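Local coordinates for protein globin (Chloroflexus aurantiacus, PDB 5D1V) that binds heme as a truncated hemoglobin of group II and probably binds and carries oxygen at the heme iron, at residues A[49-54]-A[110-115]; A[8-13]-A[17-22]. All blocks are in the same frame, centred on the assembly; numbering follows the deposited sequence.

Interaction 1 (A[49-54]-A[110-115]). With HEM (protoporphyrin IX containing Fe), chain C.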
loop_
_atom_site.group_PDB
_atom_site.type_symbol
_atom_site.label_atom_id
_atom_site.label_comp_id
_atom_site.label_asym_id
_atom_site.label_seq_id
_atom_site.Cartn_x
_atom_site.Cartn_y
_atom_site.Cartn_z
ATOM N N ARG A 49 21.507 -1.063 6.321
ATOM C CA ARG A 49 21.971 -1.443 4.984
ATOM C C ARG A 49 22.729 -2.771 5.021
ATOM O O ARG A 49 22.429 -3.664 4.226
ATOM C CB ARG A 49 22.858 -0.372 4.354
ATOM C CG ARG A 49 23.335 -0.754 2.939
ATOM C CD ARG A 49 24.194 0.295 2.302
ATOM N NE ARG A 49 25.178 0.851 3.233
ATOM C CZ ARG A 49 26.427 0.424 3.380
ATOM N NH1 ARG A 49 26.918 -0.574 2.639
ATOM N NH2 ARG A 49 27.197 1.020 4.272
ATOM N N LEU A 50 23.678 -2.915 5.955
ATOM C CA LEU A 50 24.481 -4.129 6.017
ATOM C C LEU A 50 23.606 -5.343 6.344
ATOM O O LEU A 50 23.810 -6.430 5.794
ATOM C CB LEU A 50 25.589 -3.996 7.044
ATOM C CG LEU A 50 26.601 -2.887 6.709
ATOM C CD1 LEU A 50 27.621 -2.756 7.833
ATOM C CD2 LEU A 50 27.308 -3.097 5.382
ATOM N N PHE A 51 22.620 -5.154 7.213
ATOM C CA PHE A 51 21.706 -6.233 7.526
ATOM C C PHE A 51 20.959 -6.695 6.281
ATOM O O PHE A 51 20.895 -7.889 6.003
ATOM C CB PHE A 51 20.665 -5.849 8.575
ATOM C CG PHE A 51 19.588 -6.883 8.687
ATOM C CD1 PHE A 51 19.864 -8.132 9.233
ATOM C CD2 PHE A 51 18.337 -6.670 8.123
ATOM C CE1 PHE A 51 18.888 -9.121 9.284
ATOM C CE2 PHE A 51 17.356 -7.642 8.156
ATOM C CZ PHE A 51 17.629 -8.887 8.741
ATOM N N LEU A 52 20.371 -5.752 5.547
ATOM C CA LEU A 52 19.612 -6.123 4.368
ATOM C C LEU A 52 20.508 -6.848 3.369
ATOM O O LEU A 52 20.124 -7.875 2.787
ATOM C CB LEU A 52 18.974 -4.897 3.724
ATOM C CG LEU A 52 17.917 -4.221 4.607
ATOM C CD1 LEU A 52 17.495 -2.871 4.002
ATOM C CD2 LEU A 52 16.709 -5.122 4.829
ATOM N N MET A 53 21.705 -6.317 3.179
ATOM C CA MET A 53 22.657 -6.930 2.256
ATOM C C MET A 53 22.917 -8.386 2.627
ATOM O O MET A 53 22.915 -9.282 1.776
ATOM C CB MET A 53 23.984 -6.151 2.251
ATOM C CG MET A 53 23.863 -4.785 1.589
ATOM S SD MET A 53 25.315 -3.757 1.858
ATOM C CE MET A 53 26.590 -4.808 1.217
ATOM N N GLN A 54 23.138 -8.618 3.907
ATOM C CA GLN A 54 23.414 -9.958 4.412
ATOM C C GLN A 54 22.214 -10.880 4.317
ATOM O O GLN A 54 22.334 -12.013 3.874
ATOM C CB GLN A 54 23.872 -9.878 5.857
ATOM C CG GLN A 54 24.180 -11.230 6.489
ATOM C CD GLN A 54 24.703 -11.066 7.899
ATOM O OE1 GLN A 54 25.836 -10.636 8.106
ATOM N NE2 GLN A 54 23.858 -11.377 8.880
ATOM N N GLU A 110 9.376 -7.719 -0.368
ATOM C CA GLU A 110 8.100 -7.265 0.199
ATOM C C GLU A 110 7.506 -8.312 1.139
ATOM O O GLU A 110 7.071 -8.012 2.271
ATOM C CB GLU A 110 7.098 -6.937 -0.916
ATOM C CG GLU A 110 5.647 -6.856 -0.380
ATOM C CD GLU A 110 4.708 -6.145 -1.332
ATOM O OE1 GLU A 110 5.170 -5.779 -2.423
ATOM O OE2 GLU A 110 3.513 -5.991 -0.993
ATOM N N ASN A 111 7.537 -9.563 0.713
ATOM C CA ASN A 111 6.956 -10.622 1.527
ATOM C C ASN A 111 7.696 -10.682 2.866
ATOM O O ASN A 111 7.091 -10.785 3.929
ATOM C CB ASN A 111 7.037 -11.981 0.836
ATOM C CG ASN A 111 6.277 -12.049 -0.494
ATOM O OD1 ASN A 111 5.349 -11.265 -0.753
ATOM N ND2 ASN A 111 6.615 -13.038 -1.315
ATOM N N TYR A 112 9.025 -10.614 2.804
ATOM C CA TYR A 112 9.820 -10.680 4.007
ATOM C C TYR A 112 9.496 -9.476 4.930
ATOM O O TYR A 112 9.260 -9.643 6.138
ATOM C CB TYR A 112 11.310 -10.710 3.682
ATOM C CG TYR A 112 12.127 -10.396 4.906
ATOM C CD1 TYR A 112 12.254 -11.321 5.925
ATOM C CD2 TYR A 112 12.715 -9.153 5.061
ATOM C CE1 TYR A 112 12.970 -11.019 7.074
ATOM C CE2 TYR A 112 13.436 -8.840 6.197
ATOM C CZ TYR A 112 13.562 -9.776 7.198
ATOM O OH TYR A 112 14.267 -9.435 8.336
ATOM N N PHE A 113 9.445 -8.277 4.356
ATOM C CA PHE A 113 9.216 -7.063 5.135
ATOM C C PHE A 113 7.844 -7.069 5.819
ATOM O O PHE A 113 7.703 -6.607 6.959
ATOM C CB PHE A 113 9.349 -5.832 4.238
ATOM C CG PHE A 113 10.764 -5.510 3.834
ATOM C CD1 PHE A 113 11.802 -5.588 4.738
ATOM C CD2 PHE A 113 11.048 -5.135 2.530
ATOM C CE1 PHE A 113 13.113 -5.271 4.356
ATOM C CE2 PHE A 113 12.345 -4.821 2.145
ATOM C CZ PHE A 113 13.370 -4.892 3.056
ATOM N N ARG A 114 6.833 -7.574 5.128
ATOM C CA ARG A 114 5.475 -7.546 5.674
ATOM C C ARG A 114 5.433 -8.444 6.898
ATOM O O ARG A 114 4.835 -8.116 7.914
ATOM C CB ARG A 114 4.435 -7.984 4.634
ATOM C CG ARG A 114 4.179 -6.935 3.564
ATOM C CD ARG A 114 3.093 -7.347 2.570
ATOM N NE ARG A 114 2.853 -6.367 1.514
ATOM C CZ ARG A 114 2.063 -5.290 1.629
ATOM N NH1 ARG A 114 1.444 -5.013 2.776
ATOM N NH2 ARG A 114 1.915 -4.488 0.587
ATOM N N HIS A 115 6.104 -9.578 6.817
ATOM C CA HIS A 115 6.144 -10.496 7.941
ATOM C C HIS A 115 6.969 -9.921 9.091
ATOM O O HIS A 115 6.523 -9.904 10.232
ATOM C CB HIS A 115 6.725 -11.835 7.485
ATOM C CG HIS A 115 6.653 -12.918 8.517
ATOM N ND1 HIS A 115 7.601 -13.086 9.499
ATOM C CD2 HIS A 115 5.746 -13.906 8.692
ATOM C CE1 HIS A 115 7.281 -14.136 10.239
ATOM N NE2 HIS A 115 6.164 -14.649 9.770
HETATM C CHA HEM C . 17.201 -0.496 13.892
HETATM C CHB HEM C . 15.640 -3.674 10.567
HETATM C CHC HEM C . 11.033 -2.578 11.740
HETATM C CHD HEM C . 12.724 1.300 14.112
HETATM C C1A HEM C . 17.183 -1.478 12.936
HETATM C C2A HEM C . 18.331 -2.237 12.469
HETATM C C3A HEM C . 17.895 -3.120 11.559
HETATM C C4A HEM C . 16.450 -2.948 11.422
HETATM C CMA HEM C . 18.674 -4.178 10.719
HETATM C CAA HEM C . 19.774 -2.034 12.983
HETATM C CBA HEM C . 20.053 -3.180 13.969
HETATM C CGA HEM C . 21.388 -2.920 14.645
HETATM O O1A HEM C . 21.495 -1.961 15.446
HETATM O O2A HEM C . 22.350 -3.677 14.399
HETATM C C1B HEM C . 14.253 -3.669 10.604
HETATM C C2B HEM C . 13.368 -4.536 9.858
HETATM C C3B HEM C . 12.102 -4.223 10.215
HETATM C C4B HEM C . 12.146 -3.149 11.153
HETATM C CMB HEM C . 13.845 -5.611 8.851
HETATM C CAB HEM C . 10.744 -4.791 9.750
HETATM C CBB HEM C . 10.702 -5.519 8.633
HETATM C C1C HEM C . 11.067 -1.413 12.466
HETATM C C2C HEM C . 9.919 -0.651 12.935
HETATM C C3C HEM C . 10.431 0.417 13.599
HETATM C C4C HEM C . 11.872 0.380 13.544
HETATM C CMC HEM C . 8.438 -1.076 12.714
HETATM C CAC HEM C . 9.664 1.569 14.249
HETATM C CBC HEM C . 8.488 1.835 13.693
HETATM C C1D HEM C . 14.074 1.130 14.321
HETATM C C2D HEM C . 14.948 1.974 15.130
HETATM C C3D HEM C . 16.190 1.456 15.073
HETATM C C4D HEM C . 16.133 0.286 14.221
HETATM C CMD HEM C . 14.491 3.211 15.916
HETATM C CAD HEM C . 17.462 1.979 15.759
HETATM C CBD HEM C . 18.207 2.842 14.751
HETATM C CGD HEM C . 19.494 3.369 15.313
HETATM O O1D HEM C . 20.036 4.325 14.701
HETATM O O2D HEM C . 19.961 2.852 16.365
HETATM N NA HEM C . 16.052 -1.955 12.284
HETATM N NB HEM C . 13.474 -2.843 11.388
HETATM N NC HEM C . 12.217 -0.771 12.884
HETATM N ND HEM C . 14.840 0.122 13.797
HETATM FE FE HEM C . 14.127 -1.322 12.571
HETATM O O HOH W 1 14.393 0.056 10.929
#
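E110 OE2 is gripped twice by R114, one turn further along helix 105-119, in a salt bridge. R114 NE lies 2.6 Å from E110 OE2 and uses its anti lone pair. R114 NH2, 2.7 Å from E110 OE2, meets that oxygen from above the carboxylate plane. R114 NH2 also bonds A29 O of the second subunit.

Between the segments, Y112 OH lies at the edge of the F51 ring, near its plane. F51 CZ is 3.4 Å from Y112 OH, and F51 CE2 is almost as near. No hydrogen bond joins the two segments. Heme CMB is 3.9 Å from Y112 OH. The two aromatic side chains come from opposite directions. F51 has CG anti to the backbone N (chi1 169°), which carries its ring across to Y112 and along the heme rim. F51 CB touches heme CMA at 3.4 Å. With an alanine in place of F51, this CB contact could stay, but the loss of the ring would probably open a gap beside heme CMA and Y112 OH.

Helices 42-55 and 105-119 meet here across the two-over-two sandwich of truncated globins. F51, Y112 and F113 all line the heme pocket. A water binds the heme iron at 2.2 Å, and H75 is the axial protein ligand. Next to the aromatic pair, L52 CD2 meets the edge of the F113 ring, 3.6 Å from F113 CE1. These two side chains cross at about a right angle. The F113 side chain also touches L89, M92 and L96 of helix 82-98.

Interaction 2 (A[8-13]-A[17-22])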
loop_
_atom_site.group_PDB
_atom_site.type_symbol
_atom_site.label_atom_id
_atom_site.label_comp_id
_atom_site.label_asym_id
_atom_site.label_seq_id
_atom_site.Cartn_x
_atom_site.Cartn_y
_atom_site.Cartn_z
ATOM N N GLU A 8 22.315 -10.650 -5.462
ATOM C CA GLU A 8 22.888 -10.620 -6.817
ATOM C C GLU A 8 21.846 -10.168 -7.821
ATOM O O GLU A 8 22.126 -9.346 -8.693
ATOM C CB GLU A 8 23.414 -12.000 -7.229
ATOM C CG GLU A 8 24.444 -12.632 -6.295
ATOM C CD GLU A 8 24.768 -14.090 -6.671
ATOM O OE1 GLU A 8 25.375 -14.299 -7.747
ATOM O OE2 GLU A 8 24.413 -15.019 -5.900
ATOM N N GLN A 9 20.638 -10.713 -7.693
ATOM C CA GLN A 9 19.577 -10.467 -8.672
ATOM C C GLN A 9 19.224 -8.998 -8.804
ATOM O O GLN A 9 18.878 -8.530 -9.876
ATOM C CB GLN A 9 18.321 -11.224 -8.299
ATOM C CG GLN A 9 18.380 -12.721 -8.566
ATOM C CD GLN A 9 17.238 -13.451 -7.895
ATOM O OE1 GLN A 9 17.459 -14.370 -7.104
ATOM N NE2 GLN A 9 16.007 -13.036 -8.189
ATOM N N ILE A 10 19.291 -8.260 -7.707
ATOM C CA ILE A 10 18.818 -6.883 -7.739
ATOM C C ILE A 10 19.976 -5.896 -7.936
ATOM O O ILE A 10 19.747 -4.693 -7.955
ATOM C CB ILE A 10 17.971 -6.535 -6.461
ATOM C CG1 ILE A 10 18.836 -6.359 -5.203
ATOM C CG2 ILE A 10 16.859 -7.591 -6.237
ATOM C CD1 ILE A 10 18.057 -5.736 -4.047
ATOM N N GLY A 11 21.203 -6.397 -8.113
ATOM C CA GLY A 11 22.338 -5.529 -8.413
ATOM C C GLY A 11 23.284 -5.255 -7.252
ATOM O O GLY A 11 24.166 -4.389 -7.321
ATOM N N GLY A 12 23.102 -5.989 -6.167
ATOM C CA GLY A 12 24.050 -5.940 -5.071
ATOM C C GLY A 12 24.050 -4.674 -4.221
ATOM O O GLY A 12 23.037 -3.983 -4.059
ATOM N N GLU A 13 25.227 -4.393 -3.671
ATOM C CA GLU A 13 25.427 -3.325 -2.667
ATOM C C GLU A 13 24.875 -1.986 -3.116
ATOM O O GLU A 13 24.225 -1.255 -2.364
ATOM C CB GLU A 13 26.923 -3.174 -2.365
ATOM C CG GLU A 13 27.237 -2.098 -1.335
ATOM C CD GLU A 13 28.678 -2.104 -0.872
ATOM O OE1 GLU A 13 29.519 -2.704 -1.557
ATOM O OE2 GLU A 13 28.962 -1.504 0.188
ATOM N N ARG A 17 22.122 0.499 -1.224
ATOM C CA ARG A 17 22.447 1.872 -0.827
ATOM C C ARG A 17 21.295 2.780 -1.267
ATOM O O ARG A 17 20.828 3.625 -0.478
ATOM C CB ARG A 17 23.775 2.336 -1.423
ATOM C CG ARG A 17 24.999 1.802 -0.697
ATOM C CD ARG A 17 26.275 2.423 -1.255
ATOM N NE ARG A 17 27.496 1.829 -0.700
ATOM C CZ ARG A 17 28.073 2.211 0.434
ATOM N NH1 ARG A 17 27.552 3.198 1.144
ATOM N NH2 ARG A 17 29.179 1.605 0.866
ATOM N N ARG A 18 20.808 2.573 -2.494
ATOM C CA ARG A 18 19.679 3.368 -3.016
ATOM C C ARG A 18 18.415 3.151 -2.152
ATOM O O ARG A 18 17.723 4.119 -1.803
ATOM C CB ARG A 18 19.356 3.034 -4.482
ATOM C CG ARG A 18 20.502 3.316 -5.460
ATOM C CD ARG A 18 20.020 3.432 -6.910
ATOM N NE ARG A 18 19.312 2.242 -7.366
ATOM C CZ ARG A 18 19.902 1.146 -7.813
ATOM N NH1 ARG A 18 21.226 1.067 -7.870
ATOM N NH2 ARG A 18 19.164 0.124 -8.211
ATOM N N ILE A 19 18.123 1.893 -1.836
ATOM C CA ILE A 19 16.958 1.543 -1.031
ATOM C C ILE A 19 17.021 2.275 0.306
ATOM O O ILE A 19 16.064 2.914 0.707
ATOM C CB ILE A 19 16.874 0.019 -0.818
ATOM C CG1 ILE A 19 16.509 -0.696 -2.123
ATOM C CG2 ILE A 19 15.825 -0.318 0.206
ATOM C CD1 ILE A 19 16.649 -2.221 -2.053
ATOM N N VAL A 20 18.147 2.161 1.000
ATOM C CA VAL A 20 18.244 2.658 2.380
ATOM C C VAL A 20 18.272 4.185 2.384
ATOM O O VAL A 20 17.695 4.794 3.278
ATOM C CB VAL A 20 19.477 2.069 3.103
ATOM C CG1 VAL A 20 19.670 2.715 4.451
ATOM C CG2 VAL A 20 19.327 0.566 3.260
ATOM N N ASP A 21 18.913 4.799 1.393
ATOM C CA ASP A 21 18.893 6.259 1.279
ATOM C C ASP A 21 17.440 6.765 1.187
ATOM O O ASP A 21 17.068 7.746 1.824
ATOM C CB ASP A 21 19.671 6.766 0.053
ATOM C CG ASP A 21 21.195 6.733 0.229
ATOM O OD1 ASP A 21 21.707 6.382 1.310
ATOM O OD2 ASP A 21 21.877 7.087 -0.744
ATOM N N ILE A 22 16.632 6.111 0.372
ATOM C CA ILE A 22 15.277 6.586 0.116
ATOM C C ILE A 22 14.438 6.366 1.378
ATOM O O ILE A 22 13.640 7.217 1.797
ATOM C CB ILE A 22 14.697 5.890 -1.113
ATOM C CG1 ILE A 22 15.417 6.383 -2.366
ATOM C CG2 ILE A 22 13.205 6.192 -1.261
ATOM C CD1 ILE A 22 15.130 5.517 -3.597
#
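E13 and R17 meet at the start of helix 13-28, just after a Schellman motif that closes the short helix 6-9. G11 is the residue that leaves the helix. Its phi is positive, and G11 N bonds back to E8 O at 3.1 Å. A side chain at G11 would be jammed against the preceding carbonyl oxygen. G12 follows at the N-cap of helix 13-28, also with positive phi. The chain thus turns from one helix of the globin fold into the next within a few residues.

The contact has two unlike sides. The buried side is apolar and packed. I10 CD1 and I19 CD1 meet tip to tip, 4.3 Å apart. Both residues are buried, and each side chain leaves its backbone toward the other's segment. M109 of helix 105-119 and V101 touch both isoleucines, while M92 and L96 of helix 82-98 fill out the packing on I19. I10 and I19 therefore tie the turn to helices 82-98 and 105-119. The side chain of I19 is about 10 Å from the heme at their nearest atoms, so this packing is near the pocket but not in it.

The other side is polar and looser, and R17 is exposed. E13 and R17 lie side by side and point the same way, one helical turn apart. E13 is stretched out from its backbone (chi1 -180°), which brings its carboxylate alongside the R17 guanidinium. R17 runs straight from CG to NE. Their ends form a salt bridge, but its hydrogen bond is weak: R17 NH2 to E13 OE2 is 3.2 Å. The carboxylate and guanidinium planes are 25° apart. The backbone holds more firmly. R17 N donates to E13 O at 3.0 Å, and R17 CG rests 3.6 Å from E13 O.

How the interactions relate
Interaction 2 comes first along the chain and closes before interaction 1 opens. Their centres are 11 Å apart. Interaction 2 sits where helix 6-9 turns into helix 13-28. Interaction 1 joins helix 42-55 to helix 105-119 at the heme. Helices 13-28 and 42-55 follow each other in the chain, and the two contacts touch where these helices pack. R49 CD lies 3.5 Å from R17 CG, and M53 CE lies 3.8 Å from E13 CG. R49 NH1 and E13 OE2 form a long, weak ion pair. Through R49 and M53, the helix that brings F51 to the heme packs on the start of helix 13-28.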